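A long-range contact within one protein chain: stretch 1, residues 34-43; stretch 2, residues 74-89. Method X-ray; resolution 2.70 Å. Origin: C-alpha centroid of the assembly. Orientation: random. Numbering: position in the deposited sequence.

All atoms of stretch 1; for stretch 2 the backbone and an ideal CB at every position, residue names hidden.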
# COMPACT_ATOMS: atom_id res chain seq x y z
N ALA A 34 -25.14 -1.91 32.12
CA ALA A 34 -23.97 -1.17 31.65
C ALA A 34 -24.18 -0.78 30.18
O ALA A 34 -24.00 0.40 29.84
CB ALA A 34 -22.70 -1.99 31.82
N LEU A 35 -24.63 -1.73 29.32
CA LEU A 35 -24.93 -1.46 27.91
C LEU A 35 -25.91 -0.31 27.76
O LEU A 35 -25.65 0.61 26.98
CB LEU A 35 -25.50 -2.69 27.19
CG LEU A 35 -24.52 -3.78 26.79
CD1 LEU A 35 -25.24 -4.87 26.04
CD2 LEU A 35 -23.39 -3.23 25.94
N LYS A 36 -27.02 -0.34 28.52
CA LYS A 36 -28.06 0.69 28.49
C LYS A 36 -27.49 2.05 28.99
O LYS A 36 -27.77 3.09 28.39
CB LYS A 36 -29.28 0.23 29.31
CG LYS A 36 -30.37 1.27 29.56
CD LYS A 36 -31.15 1.74 28.35
CE LYS A 36 -32.13 2.78 28.83
NZ LYS A 36 -32.87 3.41 27.71
N GLU A 37 -26.66 2.01 30.04
CA GLU A 37 -26.06 3.22 30.58
C GLU A 37 -25.07 3.84 29.54
O GLU A 37 -25.04 5.07 29.37
CB GLU A 37 -25.39 2.92 31.92
CG GLU A 37 -25.25 4.15 32.80
CD GLU A 37 -25.01 3.87 34.27
OE1 GLU A 37 -25.71 3.00 34.84
OE2 GLU A 37 -24.16 4.57 34.87
N ILE A 38 -24.33 2.98 28.82
CA ILE A 38 -23.40 3.39 27.75
C ILE A 38 -24.22 4.05 26.62
O ILE A 38 -23.88 5.15 26.19
CB ILE A 38 -22.56 2.16 27.27
CG1 ILE A 38 -21.45 1.88 28.30
CG2 ILE A 38 -21.98 2.37 25.85
CD1 ILE A 38 -20.89 0.46 28.26
N TRP A 39 -25.30 3.39 26.18
CA TRP A 39 -26.23 3.86 25.15
C TRP A 39 -26.79 5.24 25.54
O TRP A 39 -26.69 6.17 24.76
CB TRP A 39 -27.36 2.82 24.96
CG TRP A 39 -28.25 3.06 23.78
CD1 TRP A 39 -27.97 2.78 22.47
CD2 TRP A 39 -29.62 3.47 23.82
NE1 TRP A 39 -29.07 3.06 21.68
CE2 TRP A 39 -30.11 3.45 22.49
CE3 TRP A 39 -30.50 3.81 24.85
CZ2 TRP A 39 -31.42 3.79 22.17
CZ3 TRP A 39 -31.79 4.21 24.52
CH2 TRP A 39 -32.23 4.19 23.20
N ASP A 40 -27.29 5.38 26.80
CA ASP A 40 -27.82 6.63 27.35
C ASP A 40 -26.79 7.77 27.32
O ASP A 40 -27.12 8.87 26.87
CB ASP A 40 -28.31 6.44 28.79
CG ASP A 40 -29.58 5.62 28.95
OD1 ASP A 40 -30.35 5.53 27.97
OD2 ASP A 40 -29.81 5.10 30.06
N ALA A 41 -25.56 7.50 27.79
CA ALA A 41 -24.46 8.46 27.84
C ALA A 41 -23.98 8.91 26.45
O ALA A 41 -23.47 10.03 26.29
CB ALA A 41 -23.29 7.85 28.60
N LEU A 42 -24.11 8.03 25.44
CA LEU A 42 -23.64 8.29 24.08
C LEU A 42 -24.79 8.67 23.13
O LEU A 42 -24.67 8.49 21.91
CB LEU A 42 -22.86 7.07 23.55
CG LEU A 42 -21.56 6.76 24.29
CD1 LEU A 42 -20.87 5.59 23.69
CD2 LEU A 42 -20.63 7.96 24.31
N ASN A 43 -25.88 9.26 23.72
CA ASN A 43 -27.06 9.77 23.02
C ASN A 43 -27.66 8.70 22.04
O ASN A 43 -28.08 9.02 20.93
CB ASN A 43 -26.67 11.06 22.28
CG ASN A 43 -27.81 11.88 21.73
OD1 ASN A 43 -27.78 12.34 20.59
ND2 ASN A 43 -28.85 12.08 22.54
N UNK A 74 -24.03 -5.08 16.80
CA UNK A 74 -22.68 -4.67 17.20
C UNK A 74 -22.22 -5.24 18.52
O UNK A 74 -21.11 -4.93 19.00
CB UNK A 74 -22.61 -3.14 17.27
N UNK A 75 -23.07 -6.10 19.13
CA UNK A 75 -22.78 -6.74 20.41
C UNK A 75 -22.83 -8.24 20.25
O UNK A 75 -23.80 -8.78 19.75
CB UNK A 75 -23.76 -6.28 21.49
N UNK A 76 -21.75 -8.91 20.70
CA UNK A 76 -21.60 -10.36 20.79
C UNK A 76 -21.64 -10.80 22.27
O UNK A 76 -21.08 -10.13 23.15
CB UNK A 76 -20.29 -10.80 20.13
N UNK A 77 -22.30 -11.92 22.51
CA UNK A 77 -22.39 -12.52 23.84
C UNK A 77 -21.73 -13.90 23.86
O UNK A 77 -21.35 -14.42 22.81
CB UNK A 77 -23.85 -12.63 24.28
N UNK A 78 -21.59 -14.48 25.04
CA UNK A 78 -21.13 -15.85 25.16
C UNK A 78 -22.32 -16.72 25.63
O UNK A 78 -23.44 -16.20 25.79
CB UNK A 78 -19.95 -15.95 26.13
N UNK A 79 -22.08 -18.02 25.88
CA UNK A 79 -23.11 -18.98 26.30
C UNK A 79 -23.76 -18.59 27.64
O UNK A 79 -24.90 -19.00 27.91
CB UNK A 79 -22.50 -20.38 26.41
N UNK A 80 -23.07 -17.79 28.47
CA UNK A 80 -23.60 -17.36 29.75
C UNK A 80 -24.29 -16.00 29.65
O UNK A 80 -24.78 -15.49 30.66
CB UNK A 80 -22.48 -17.30 30.79
N UNK A 81 -24.38 -15.46 28.42
CA UNK A 81 -25.01 -14.19 28.12
C UNK A 81 -24.19 -12.96 28.47
O UNK A 81 -24.74 -11.86 28.55
CB UNK A 81 -26.35 -14.12 28.85
N UNK A 82 -22.87 -13.14 28.68
CA UNK A 82 -22.00 -12.01 29.00
C UNK A 82 -21.47 -11.41 27.71
O UNK A 82 -21.25 -12.14 26.73
CB UNK A 82 -20.85 -12.44 29.91
N UNK A 83 -21.31 -10.06 27.70
CA UNK A 83 -20.86 -9.26 26.55
C UNK A 83 -19.39 -9.55 26.28
O UNK A 83 -18.57 -9.33 27.17
CB UNK A 83 -21.07 -7.77 26.80
N UNK A 84 -19.06 -10.05 25.07
CA UNK A 84 -17.68 -10.39 24.72
C UNK A 84 -17.16 -9.45 23.62
O UNK A 84 -15.95 -9.38 23.40
CB UNK A 84 -17.59 -11.85 24.26
N UNK A 85 -18.06 -8.69 23.00
CA UNK A 85 -17.70 -7.75 21.95
C UNK A 85 -18.67 -6.60 21.87
O UNK A 85 -19.86 -6.76 22.11
CB UNK A 85 -17.63 -8.46 20.60
N UNK A 86 -18.16 -5.42 21.57
CA UNK A 86 -18.98 -4.22 21.52
C UNK A 86 -18.39 -3.26 20.49
O UNK A 86 -17.24 -2.83 20.61
CB UNK A 86 -19.07 -3.56 22.90
N UNK A 87 -19.20 -2.94 19.47
CA UNK A 87 -18.76 -2.03 18.41
C UNK A 87 -19.76 -0.90 18.19
O UNK A 87 -20.96 -1.14 17.97
CB UNK A 87 -18.55 -2.80 17.10
N UNK A 88 -19.27 0.34 18.25
CA UNK A 88 -20.12 1.49 18.02
C UNK A 88 -20.00 1.96 16.60
O UNK A 88 -20.59 2.99 16.25
CB UNK A 88 -19.77 2.63 18.98
N UNK A 89 -19.21 1.22 15.78
CA UNK A 89 -18.95 1.56 14.38
C UNK A 89 -20.24 1.93 13.62
O UNK A 89 -21.22 1.18 13.69
CB UNK A 89 -18.26 0.39 13.68

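Residues 34-41 of stretch 1 belong to a helix that begins earlier in the chain; it offers stretch 2 an apolar edge: Leu 35, Ile 38 and, just past the helix, Leu 42, with no charge or hydrogen-bonding side chain among them. Its direction lies only 12° from that of strand 83-87, so the two run nearly parallel.

Position 74 has phi 94°, which by itself favours glycine, and an ideal CB would clash at 2.7 Å with the backbone O of 87. The residue is Gly 74, whose O accepts a hydrogen bond from the N of 87.

Position 75 has strand angles, and its CB points toward the helix, 5.0 Å from Leu 35 CD1. A medium apolar side chain, branched or not, would suit. It is Val 75, and its CG1 comes 4.3 Å from Leu 35 CD1.

At 76 the CB is out of reach, so stretch 1 sets no preference. Ser 76 shares a hydrogen bond with the side chain of 84. The CB of 77 points sideways, leaving the choice wide; the end of Leu 77 comes nearer but makes no close contact.

Positions 78 to 81 form a type I turn far from the helix, where polar residues and glycine are common. In Asn 78, OD1 accepts hydrogen bonds from the N atoms of 80 and 82. Positions 79 and 80 are open to many polar residues and hold Ser 79 and Asn 80; phi of 77° at 81 favours what is found, Gly 81. Position 82, also out of reach, holds Arg 82, whose side chain hydrogen-bonds elsewhere in the structure.

Position 83 lies opposite Leu 35, with CA atoms 8.9 Å apart, and its CB points toward it, 5.1 Å from Leu 35 CD1. A compact apolar group fits so short a gap. Val 83 places CG2 3.8 Å from Leu 35 CD1.

Positions 84 and 85 get no guidance from stretch 1. Thr 84 uses OG1 to meet Ser 76 OG at 2.9 Å; Gly 85 has no side chain.

At 86 the CB again points toward the helix, 5.3 Å from Leu 35 CD2, with Ile 38 further along. Leucine, isoleucine or methionine could serve. Leu 86 sends CD2 to within 4.2 Å of Leu 35 CD2 and 4.5 Å of Ile 38 CD1.

Position 87 is out of reach; Ser 87 OG donates a hydrogen bond to the side chain of 89.

At 88 the CB points toward stretch 1 but has nothing within 5.5 Å, so a longer apolar chain is needed to reach Leu 42. Leu 88 spans the gap, its CD1 3.6 Å from Leu 42 CD1.

Position 89 is out of reach; Glu 89 accepts the hydrogen bond from Ser 87 OG through OE1.

Stretch 2, residues 74-89: GVSLNSNGRVTGLSLE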
# COMPACT_ATOMS: atom_id res chain seq x y z
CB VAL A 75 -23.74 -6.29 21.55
CG1 VAL A 75 -23.43 -7.03 22.85
CG2 VAL A 75 -23.68 -4.78 21.76
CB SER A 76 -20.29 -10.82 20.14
OG SER A 76 -19.13 -10.55 20.90
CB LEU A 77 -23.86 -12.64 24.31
CG LEU A 77 -24.79 -11.46 24.11
CD1 LEU A 77 -26.15 -11.81 24.55
CD2 LEU A 77 -24.27 -10.19 24.83
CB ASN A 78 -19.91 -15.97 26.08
CG ASN A 78 -20.09 -15.57 27.52
OD1 ASN A 78 -21.15 -15.70 28.12
ND2 ASN A 78 -19.00 -15.15 28.13
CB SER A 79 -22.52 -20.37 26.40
OG SER A 79 -21.40 -20.35 27.28
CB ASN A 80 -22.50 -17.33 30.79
CG ASN A 80 -21.95 -18.71 31.08
OD1 ASN A 80 -20.77 -18.97 30.85
ND2 ASN A 80 -22.80 -19.63 31.56
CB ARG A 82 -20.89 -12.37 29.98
CG ARG A 82 -21.49 -12.45 31.39
CD ARG A 82 -20.49 -12.22 32.48
NE ARG A 82 -20.09 -10.82 32.60
CZ ARG A 82 -19.25 -10.36 33.53
NH1 ARG A 82 -18.73 -11.19 34.42
NH2 ARG A 82 -18.94 -9.08 33.57
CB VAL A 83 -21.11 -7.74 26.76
CG1 VAL A 83 -20.60 -6.94 25.56
CG2 VAL A 83 -22.58 -7.44 27.02
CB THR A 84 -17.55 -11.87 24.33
OG1 THR A 84 -18.22 -12.14 23.09
CG2 THR A 84 -18.01 -12.81 25.42
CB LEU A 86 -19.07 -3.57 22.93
CG LEU A 86 -19.51 -2.11 23.08
CD1 LEU A 86 -20.80 -1.85 22.38
CD2 LEU A 86 -19.68 -1.74 24.53
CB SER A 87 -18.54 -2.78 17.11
OG SER A 87 -18.17 -1.89 16.07
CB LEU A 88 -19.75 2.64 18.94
CG LEU A 88 -19.85 2.43 20.43
CD1 LEU A 88 -19.31 3.63 21.13
CD2 LEU A 88 -21.27 2.07 20.86
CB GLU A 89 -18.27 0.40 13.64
CG GLU A 89 -16.78 0.25 13.89
CD GLU A 89 -16.26 -1.01 13.23
OE1 GLU A 89 -16.82 -2.10 13.49
OE2 GLU A 89 -15.31 -0.90 12.42
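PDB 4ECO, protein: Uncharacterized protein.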